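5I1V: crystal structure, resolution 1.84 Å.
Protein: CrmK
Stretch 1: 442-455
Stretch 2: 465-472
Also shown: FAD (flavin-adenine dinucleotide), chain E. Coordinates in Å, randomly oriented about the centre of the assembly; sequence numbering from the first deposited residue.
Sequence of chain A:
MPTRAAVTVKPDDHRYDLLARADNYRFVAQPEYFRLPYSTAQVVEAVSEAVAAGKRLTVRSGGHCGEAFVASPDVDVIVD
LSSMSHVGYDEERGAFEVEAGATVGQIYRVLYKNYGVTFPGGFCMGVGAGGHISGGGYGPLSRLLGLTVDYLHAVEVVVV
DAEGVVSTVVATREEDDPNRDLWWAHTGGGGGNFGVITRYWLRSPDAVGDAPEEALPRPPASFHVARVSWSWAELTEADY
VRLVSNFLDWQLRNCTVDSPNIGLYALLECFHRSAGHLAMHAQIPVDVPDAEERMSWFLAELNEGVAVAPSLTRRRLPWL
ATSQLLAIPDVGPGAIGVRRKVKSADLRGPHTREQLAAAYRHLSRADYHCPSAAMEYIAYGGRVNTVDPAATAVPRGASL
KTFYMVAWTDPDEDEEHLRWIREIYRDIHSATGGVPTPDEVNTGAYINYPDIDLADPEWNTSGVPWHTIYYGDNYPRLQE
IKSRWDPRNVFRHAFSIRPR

Stretch 1, residues 442-455: NTGAYINYPDIDLA
Stretch 2 (465-472) PWHTIYYG

Stretch 1 begins as a weakly bonded strand at about 442-444, continues as loop and turn, and ends in a 3-10 segment at 452-455. It packs against one short helix, residues 466-471 of stretch 2. Pro465 is at the N-cap position, right before the helix. Gly472 is the first residue after the helix to leave helical phi/psi, with positive phi (63/-125). The two stretches bury 570 Å² in all.

Water 1 lies 3.1 Å from the backbone O of Thr443 and 2.9 Å from Ile469 O and can donate to either. Gly444 (119/-146) lies beside the helix, with its CA 4.5 Å from the CA of Ile469. A CB here would sit 2.3 Å from Ile469 O, a clash, and the backbone angles themselves call for glycine. Its CA instead makes a CA-H...O contact of 3.3 Å with Ile469 O. Ala445 (-142/169) donates from N to the same Ile469 O at 2.9 Å. Its CB packs 3.8 Å from Ile469 CG2 and 3.7 Å from Tyr470 CE1.

A type I turn runs from Tyr446 to Tyr449, closed by Tyr449 N to Tyr446 O at 2.9 Å. The CA-to-CB bond of Tyr446 points away from stretch 2; chi1 is t. Its OH donates to FAD O2 at 2.6 Å. Ile447 (chi1 t, chi2 p) places CD1 over one face of the Tyr470 ring, 4.1 Å from the centroid. Water 2 accepts from Ile447 N at 2.9 Å and donates to Tyr470 O at 2.8 Å. Asn448 OD1 accepts from FAD O4' at 3.0 Å.

Tyr470 (chi1 m) buries the largest area. Its OH accepts from Asp451 N at 2.8 Å and lies 2.5 Å from water 3, which donates to Tyr449 O at 2.7 Å.

The CA-to-CB bond of Leu454 points toward stretch 2; chi1 is m and chi2 t. Its CD1 lies 3.9 Å from Ile469 CG2 and 3.6 Å from Tyr470 CZ. Ala455 CB ends the contact 3.8 Å from CD1 of Trp466 (chi1 p).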

# COMPACT_ATOMS: atom_id res chain seq x y z
N ASN A 442 11.00 24.90 -22.52
CA ASN A 442 11.45 23.92 -21.53
C ASN A 442 12.04 24.63 -20.31
O ASN A 442 12.66 25.65 -20.45
CB ASN A 442 12.52 23.02 -22.12
CG ASN A 442 12.11 22.43 -23.44
OD1 ASN A 442 11.20 21.61 -23.51
ND2 ASN A 442 12.80 22.83 -24.50
N THR A 443 11.82 24.10 -19.11
CA THR A 443 12.48 24.64 -17.92
C THR A 443 13.57 23.69 -17.39
O THR A 443 14.30 24.03 -16.45
CB THR A 443 11.47 24.87 -16.80
OG1 THR A 443 10.81 23.63 -16.51
CG2 THR A 443 10.44 25.89 -17.23
N GLY A 444 13.68 22.51 -17.97
CA GLY A 444 14.63 21.51 -17.53
C GLY A 444 13.95 20.22 -17.06
O GLY A 444 12.93 19.80 -17.60
N ALA A 445 14.54 19.57 -16.06
CA ALA A 445 14.03 18.30 -15.56
C ALA A 445 14.17 18.23 -14.06
O ALA A 445 14.87 19.03 -13.46
CB ALA A 445 14.79 17.16 -16.19
N TYR A 446 13.52 17.21 -13.47
CA TYR A 446 13.44 17.06 -12.02
C TYR A 446 14.41 16.05 -11.48
O TYR A 446 14.42 14.91 -11.88
CB TYR A 446 11.99 16.67 -11.71
CG TYR A 446 11.61 16.52 -10.25
CD1 TYR A 446 12.05 17.41 -9.28
CD2 TYR A 446 10.73 15.52 -9.88
CE1 TYR A 446 11.66 17.25 -7.95
CE2 TYR A 446 10.31 15.37 -8.57
CZ TYR A 446 10.79 16.22 -7.61
OH TYR A 446 10.38 16.05 -6.33
N ILE A 447 15.19 16.46 -10.48
CA ILE A 447 16.24 15.64 -9.97
C ILE A 447 15.72 14.36 -9.34
O ILE A 447 16.42 13.36 -9.34
CB ILE A 447 17.15 16.44 -8.98
CG1 ILE A 447 18.46 15.66 -8.69
CG2 ILE A 447 16.43 16.75 -7.67
CD1 ILE A 447 19.35 15.35 -9.87
N ASN A 448 14.51 14.36 -8.83
CA ASN A 448 13.89 13.15 -8.24
C ASN A 448 13.36 12.13 -9.29
O ASN A 448 12.91 11.03 -8.93
CB ASN A 448 12.82 13.57 -7.29
CG ASN A 448 13.33 13.72 -5.88
OD1 ASN A 448 14.41 13.19 -5.56
ND2 ASN A 448 12.58 14.42 -5.03
N TYR A 449 13.42 12.49 -10.56
CA TYR A 449 13.31 11.49 -11.66
C TYR A 449 14.60 11.48 -12.48
O TYR A 449 14.58 11.87 -13.64
CB TYR A 449 12.15 11.81 -12.59
CG TYR A 449 10.81 11.77 -11.89
CD1 TYR A 449 10.44 10.66 -11.17
CD2 TYR A 449 9.89 12.79 -12.04
CE1 TYR A 449 9.23 10.57 -10.54
CE2 TYR A 449 8.66 12.73 -11.38
CZ TYR A 449 8.35 11.62 -10.63
OH TYR A 449 7.15 11.48 -9.98
N PRO A 450 15.73 11.08 -11.87
CA PRO A 450 17.01 11.24 -12.57
C PRO A 450 17.14 10.32 -13.78
O PRO A 450 16.69 9.19 -13.73
CB PRO A 450 18.04 10.74 -11.56
CG PRO A 450 17.26 9.76 -10.73
CD PRO A 450 15.89 10.35 -10.60
N ASP A 451 17.83 10.81 -14.80
CA ASP A 451 18.00 10.01 -16.02
C ASP A 451 19.44 10.12 -16.45
O ASP A 451 19.84 11.17 -16.96
CB ASP A 451 17.12 10.62 -17.06
CG ASP A 451 17.25 9.98 -18.42
OD1 ASP A 451 17.98 8.96 -18.60
OD2 ASP A 451 16.59 10.54 -19.34
N ILE A 452 20.20 9.05 -16.31
CA ILE A 452 21.64 9.17 -16.59
C ILE A 452 21.91 9.41 -18.09
O ILE A 452 23.01 9.82 -18.45
CB ILE A 452 22.52 7.99 -16.09
CG1 ILE A 452 22.12 6.69 -16.81
CG2 ILE A 452 22.52 7.97 -14.55
CD1 ILE A 452 22.88 5.42 -16.42
N ASP A 453 20.92 9.14 -18.93
CA ASP A 453 21.02 9.47 -20.38
C ASP A 453 21.30 10.96 -20.62
O ASP A 453 21.87 11.29 -21.65
CB ASP A 453 19.77 9.03 -21.16
CG ASP A 453 19.52 7.52 -21.09
OD1 ASP A 453 20.45 6.76 -20.75
OD2 ASP A 453 18.37 7.08 -21.38
N LEU A 454 20.98 11.86 -19.67
CA LEU A 454 21.25 13.30 -19.87
C LEU A 454 22.73 13.60 -19.78
O LEU A 454 23.14 14.66 -20.16
CB LEU A 454 20.44 14.23 -18.94
CG LEU A 454 18.91 14.09 -18.91
CD1 LEU A 454 18.26 15.18 -18.06
CD2 LEU A 454 18.27 14.02 -20.27
N ALA A 455 23.54 12.67 -19.29
CA ALA A 455 24.99 12.85 -19.29
C ALA A 455 25.65 11.98 -20.36
O ALA A 455 26.88 11.88 -20.41
CB ALA A 455 25.56 12.55 -17.91
N PRO A 465 24.96 20.66 -19.96
CA PRO A 465 25.30 19.56 -19.06
C PRO A 465 24.10 19.12 -18.24
O PRO A 465 23.19 19.89 -18.05
CB PRO A 465 26.41 20.15 -18.17
CG PRO A 465 26.35 21.60 -18.33
CD PRO A 465 25.69 21.89 -19.63
N TRP A 466 24.11 17.87 -17.78
CA TRP A 466 23.05 17.34 -16.93
C TRP A 466 22.73 18.31 -15.79
O TRP A 466 21.58 18.58 -15.52
CB TRP A 466 23.39 15.94 -16.37
CG TRP A 466 24.60 15.90 -15.44
CD1 TRP A 466 25.90 15.76 -15.82
CD2 TRP A 466 24.61 16.07 -14.03
NE1 TRP A 466 26.71 15.82 -14.73
CE2 TRP A 466 25.95 16.02 -13.61
CE3 TRP A 466 23.62 16.26 -13.07
CZ2 TRP A 466 26.33 16.13 -12.28
CZ3 TRP A 466 24.00 16.39 -11.73
CH2 TRP A 466 25.34 16.33 -11.36
N HIS A 467 23.74 18.88 -15.15
CA HIS A 467 23.44 19.66 -13.94
C HIS A 467 22.70 21.00 -14.18
O HIS A 467 21.97 21.49 -13.33
CB HIS A 467 24.68 19.86 -13.09
CG HIS A 467 25.88 20.29 -13.86
ND1 HIS A 467 26.08 21.59 -14.26
CD2 HIS A 467 26.95 19.59 -14.32
CE1 HIS A 467 27.23 21.68 -14.89
NE2 HIS A 467 27.78 20.48 -14.94
N THR A 468 22.91 21.60 -15.34
CA THR A 468 22.08 22.72 -15.72
C THR A 468 20.63 22.39 -15.92
O THR A 468 19.74 23.17 -15.52
CB THR A 468 22.64 23.31 -17.01
OG1 THR A 468 23.99 23.69 -16.72
CG2 THR A 468 21.79 24.48 -17.47
N ILE A 469 20.39 21.25 -16.55
CA ILE A 469 19.06 20.80 -16.81
C ILE A 469 18.27 20.54 -15.51
O ILE A 469 17.09 20.81 -15.45
CB ILE A 469 19.07 19.54 -17.68
CG1 ILE A 469 19.58 19.91 -19.07
CG2 ILE A 469 17.66 18.98 -17.79
CD1 ILE A 469 20.09 18.75 -19.87
N TYR A 470 18.95 20.01 -14.48
CA TYR A 470 18.27 19.67 -13.21
C TYR A 470 18.25 20.81 -12.20
O TYR A 470 17.33 20.91 -11.39
CB TYR A 470 18.95 18.46 -12.55
CG TYR A 470 18.65 17.17 -13.23
CD1 TYR A 470 17.38 16.65 -13.20
CD2 TYR A 470 19.66 16.43 -13.88
CE1 TYR A 470 17.09 15.45 -13.80
CE2 TYR A 470 19.38 15.24 -14.50
CZ TYR A 470 18.08 14.75 -14.44
OH TYR A 470 17.70 13.58 -15.04
N TYR A 471 19.26 21.68 -12.25
CA TYR A 471 19.42 22.68 -11.19
C TYR A 471 19.30 24.17 -11.66
O TYR A 471 19.39 25.11 -10.87
CB TYR A 471 20.75 22.42 -10.48
CG TYR A 471 20.86 21.14 -9.71
CD1 TYR A 471 20.06 20.91 -8.61
CD2 TYR A 471 21.75 20.16 -10.06
CE1 TYR A 471 20.16 19.74 -7.87
CE2 TYR A 471 21.84 18.99 -9.35
CZ TYR A 471 21.06 18.80 -8.23
OH TYR A 471 21.12 17.65 -7.45
N GLY A 472 19.07 24.39 -12.94
CA GLY A 472 18.98 25.77 -13.42
C GLY A 472 20.30 26.46 -13.21
O GLY A 472 21.33 25.94 -13.61
PA FAD E . 16.00 6.12 -2.24
O1A FAD E . 16.16 5.23 -3.45
O2A FAD E . 16.13 5.44 -0.91
O5B FAD E . 16.99 7.33 -2.33
C5B FAD E . 16.95 8.29 -3.38
C4B FAD E . 18.28 9.06 -3.41
O4B FAD E . 18.33 9.85 -2.21
C3B FAD E . 19.56 8.25 -3.38
O3B FAD E . 20.59 9.03 -3.96
C2B FAD E . 19.85 8.11 -1.91
O2B FAD E . 21.16 7.67 -1.52
C1B FAD E . 19.40 9.47 -1.37
N9A FAD E . 18.86 9.38 0.01
C8A FAD E . 17.88 8.55 0.50
N7A FAD E . 17.78 8.72 1.86
C5A FAD E . 18.67 9.63 2.18
C6A FAD E . 19.02 10.24 3.43
N6A FAD E . 18.33 9.87 4.50
N1A FAD E . 20.00 11.15 3.42
C2A FAD E . 20.69 11.47 2.30
N3A FAD E . 20.38 10.97 1.07
C4A FAD E . 19.42 10.02 1.02
N1 FAD E . 8.46 12.57 -6.44
C2 FAD E . 7.63 13.64 -6.34
O2 FAD E . 8.10 14.77 -6.12
N3 FAD E . 6.29 13.54 -6.46
C4 FAD E . 5.65 12.41 -6.74
O4 FAD E . 4.40 12.38 -6.81
C4X FAD E . 6.45 11.20 -6.86
N5 FAD E . 5.86 10.01 -7.14
C5X FAD E . 6.62 8.90 -7.13
C6 FAD E . 6.02 7.65 -7.25
C7 FAD E . 6.75 6.46 -7.27
C7M FAD E . 6.01 5.12 -7.40
C8 FAD E . 8.22 6.57 -7.15
C8M FAD E . 9.09 5.35 -7.19
C9 FAD E . 8.85 7.82 -7.04
C9A FAD E . 8.10 8.99 -7.02
N10 FAD E . 8.70 10.25 -6.89
C10 FAD E . 7.90 11.37 -6.76
C1' FAD E . 10.15 10.43 -7.02
C2' FAD E . 10.80 10.41 -5.67
O2' FAD E . 10.64 11.68 -5.08
C3' FAD E . 12.24 10.03 -5.75
O3' FAD E . 12.35 8.72 -6.36
C4' FAD E . 12.91 10.07 -4.35
O4' FAD E . 14.30 10.34 -4.55
C5' FAD E . 12.70 8.75 -3.62
O5' FAD E . 13.25 8.88 -2.31
P FAD E . 13.47 7.52 -1.53
O1P FAD E . 12.24 6.69 -1.57
O2P FAD E . 14.09 7.81 -0.20
O3P FAD E . 14.58 6.79 -2.47
O HOH W 1 16.48 23.42 -14.35
O HOH W 2 15.49 19.31 -10.02
O HOH W 3 15.26 13.34 -15.74